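Local structure of Ton_1535 (Thermococcus onnurineus, 3ZPJ) at residues A[242-247]-A[267-272]. The protein is of unknown function but folds as an alpha-solenoid that includes an unusual left-handed helical turn. Sequence-based numbering, arbitrary orientation.
Sequences MRLIGE and DKAFEC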
loop_
_atom_site.group_PDB
_atom_site.type_symbol
_atom_site.label_atom_id
_atom_site.label_comp_id
_atom_site.label_asym_id
_atom_site.label_seq_id
_atom_site.Cartn_x
_atom_site.Cartn_y
_atom_site.Cartn_z
ATOM N N MET A 242 -13.578 10.786 9.378
ATOM C CA MET A 242 -12.586 9.839 8.882
ATOM C C MET A 242 -12.445 8.661 9.841
ATOM O O MET A 242 -12.265 7.526 9.417
ATOM C CB MET A 242 -11.233 10.507 8.631
ATOM C CG MET A 242 -11.166 11.288 7.328
ATOM S SD MET A 242 -9.695 12.338 7.210
ATOM C CE MET A 242 -8.642 11.325 6.181
ATOM N N ARG A 243 -12.554 8.930 11.135
ATOM C CA ARG A 243 -12.490 7.862 12.126
ATOM C C ARG A 243 -13.693 6.925 12.043
ATOM O O ARG A 243 -13.587 5.726 12.299
ATOM C CB ARG A 243 -12.398 8.427 13.539
ATOM C CG ARG A 243 -12.169 7.339 14.557
ATOM C CD ARG A 243 -11.986 7.867 15.945
ATOM N NE ARG A 243 -12.378 6.850 16.916
ATOM C CZ ARG A 243 -12.427 7.043 18.230
ATOM N NH1 ARG A 243 -12.093 8.222 18.744
ATOM N NH2 ARG A 243 -12.803 6.049 19.026
ATOM N N LEU A 244 -14.842 7.486 11.692
ATOM C CA LEU A 244 -16.041 6.700 11.523
ATOM C C LEU A 244 -15.898 5.800 10.297
ATOM O O LEU A 244 -16.090 4.585 10.386
ATOM C CB LEU A 244 -17.266 7.610 11.410
ATOM C CG LEU A 244 -18.637 6.950 11.250
ATOM C CD1 LEU A 244 -18.753 5.726 12.117
ATOM C CD2 LEU A 244 -19.740 7.949 11.624
ATOM N N ILE A 245 -15.568 6.396 9.157
ATOM C CA ILE A 245 -15.436 5.632 7.927
ATOM C C ILE A 245 -14.389 4.543 8.122
ATOM O O ILE A 245 -14.587 3.402 7.715
ATOM C CB ILE A 245 -15.042 6.520 6.720
ATOM C CG1 ILE A 245 -16.280 7.103 6.045
ATOM C CG2 ILE A 245 -14.301 5.711 5.662
ATOM C CD1 ILE A 245 -16.971 8.141 6.832
ATOM N N GLY A 246 -13.290 4.891 8.776
ATOM C CA GLY A 246 -12.178 3.965 8.909
ATOM C C GLY A 246 -12.584 2.764 9.737
ATOM O O GLY A 246 -12.281 1.616 9.396
ATOM N N GLU A 247 -13.286 3.025 10.831
ATOM C CA GLU A 247 -13.760 1.937 11.672
ATOM C C GLU A 247 -14.736 1.048 10.900
ATOM O O GLU A 247 -14.658 -0.173 10.983
ATOM C CB GLU A 247 -14.328 2.467 12.990
ATOM C CG GLU A 247 -13.241 3.000 13.943
ATOM C CD GLU A 247 -13.783 3.694 15.194
ATOM O OE1 GLU A 247 -14.987 4.031 15.245
ATOM O OE2 GLU A 247 -12.998 3.912 16.138
ATOM N N ASP A 267 -20.957 -1.132 16.142
ATOM C CA ASP A 267 -21.746 -0.479 17.181
ATOM C C ASP A 267 -20.893 0.557 17.883
ATOM O O ASP A 267 -21.334 1.670 18.116
ATOM C CB ASP A 267 -22.327 -1.492 18.163
ATOM C CG ASP A 267 -23.442 -2.307 17.548
ATOM O OD1 ASP A 267 -23.875 -1.942 16.432
ATOM O OD2 ASP A 267 -23.886 -3.298 18.174
ATOM N N LYS A 268 -19.643 0.199 18.152
ATOM C CA LYS A 268 -18.743 1.102 18.842
ATOM C C LYS A 268 -18.432 2.323 17.993
ATOM O O LYS A 268 -18.271 3.420 18.515
ATOM C CB LYS A 268 -17.446 0.395 19.227
ATOM C CG LYS A 268 -16.523 1.280 20.044
ATOM C CD LYS A 268 -15.120 0.728 20.162
ATOM C CE LYS A 268 -14.139 1.865 20.407
ATOM N NZ LYS A 268 -14.309 2.969 19.397
ATOM N N ALA A 269 -18.365 2.138 16.682
ATOM C CA ALA A 269 -18.022 3.237 15.785
ATOM C C ALA A 269 -19.044 4.372 15.821
ATOM O O ALA A 269 -18.716 5.505 15.467
ATOM C CB ALA A 269 -17.834 2.737 14.364
ATOM N N PHE A 270 -20.271 4.060 16.239
ATOM C CA PHE A 270 -21.321 5.067 16.382
ATOM C C PHE A 270 -21.532 5.421 17.844
ATOM O O PHE A 270 -21.881 6.547 18.184
ATOM C CB PHE A 270 -22.645 4.550 15.822
ATOM C CG PHE A 270 -22.689 4.501 14.336
ATOM C CD1 PHE A 270 -22.271 3.368 13.652
ATOM C CD2 PHE A 270 -23.133 5.588 13.612
ATOM C CE1 PHE A 270 -22.302 3.323 12.273
ATOM C CE2 PHE A 270 -23.164 5.547 12.226
ATOM C CZ PHE A 270 -22.750 4.406 11.556
ATOM N N GLU A 271 -21.337 4.437 18.709
ATOM C CA GLU A 271 -21.627 4.598 20.124
ATOM C C GLU A 271 -20.460 5.165 20.911
ATOM O O GLU A 271 -20.575 5.389 22.107
ATOM C CB GLU A 271 -22.073 3.264 20.725
ATOM C CG GLU A 271 -23.394 2.759 20.151
ATOM C CD GLU A 271 -23.700 1.340 20.572
ATOM O OE1 GLU A 271 -22.740 0.543 20.670
ATOM O OE2 GLU A 271 -24.892 1.031 20.819
ATOM N N CYS A 272 -19.339 5.407 20.243
ATOM C CA CYS A 272 -18.156 5.919 20.927
ATOM C C CYS A 272 -18.223 7.435 21.049
ATOM O O CYS A 272 -17.721 8.020 22.012
ATOM C CB CYS A 272 -16.869 5.525 20.181
ATOM S SG CYS A 272 -16.536 6.458 18.648
#
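Glu247 OE2 is shared by two cations, accepting a hydrogen bond, part of a salt bridge, from Arg243 NE (3.1 Å) on its own helix and forming a long salt bridge with Lys268 NZ (3.6 Å) on the facing one. The Arg243 N-H points almost straight at the oxygen (170°) and within the guanidinium plane, but meets it from above the carboxylate plane. The lysine, bent at its last torsion, crosses both partners at about a right angle; its NZ lies at the guanidinium edge, 3.4 Å from Arg243 NH2, so that two like charges share one carboxylate. The other oxygen, Glu247 OE1, rests against Ala269, 3.2 Å from its CB, while Cys272 SG lies over a face of the Arg243 guanidinium, 3.8 Å from Arg243 NH2. Below this polar layer, Leu244 CD1 stands over the centre of the Phe270 ring, 4.2 Å from its centroid, in a CH-pi contact, and also touches Ala269 CB (3.9 Å). Arg243 and Leu244 both hold CG anti to the backbone N, which carries their ends towards the neighbouring helix, and the extended arginine chain converges at its end on Glu247, one turn later in the helix. An alanine in place of Arg243 would remove the NE bond to OE2 and the guanidinium face beside Cys272 SG, and would probably leave the Glu247 carboxylate less firmly positioned. Segments 242-247 and 267-271, from solenoid helices 240-256 and 262-271, run antiparallel (169°), with Cys272 disulfide-bonded to the adjacent Cys273. Helix 280-293 packs against Leu244 and Phe270 on the apolar side, whereas Lys235 of helix 227-237 adds a further positive charge near Lys268. With cations crowding a single acidic group, Glu247 is likely to stay ionised, its charge probably offsetting the repulsion between Arg243 and Lys268.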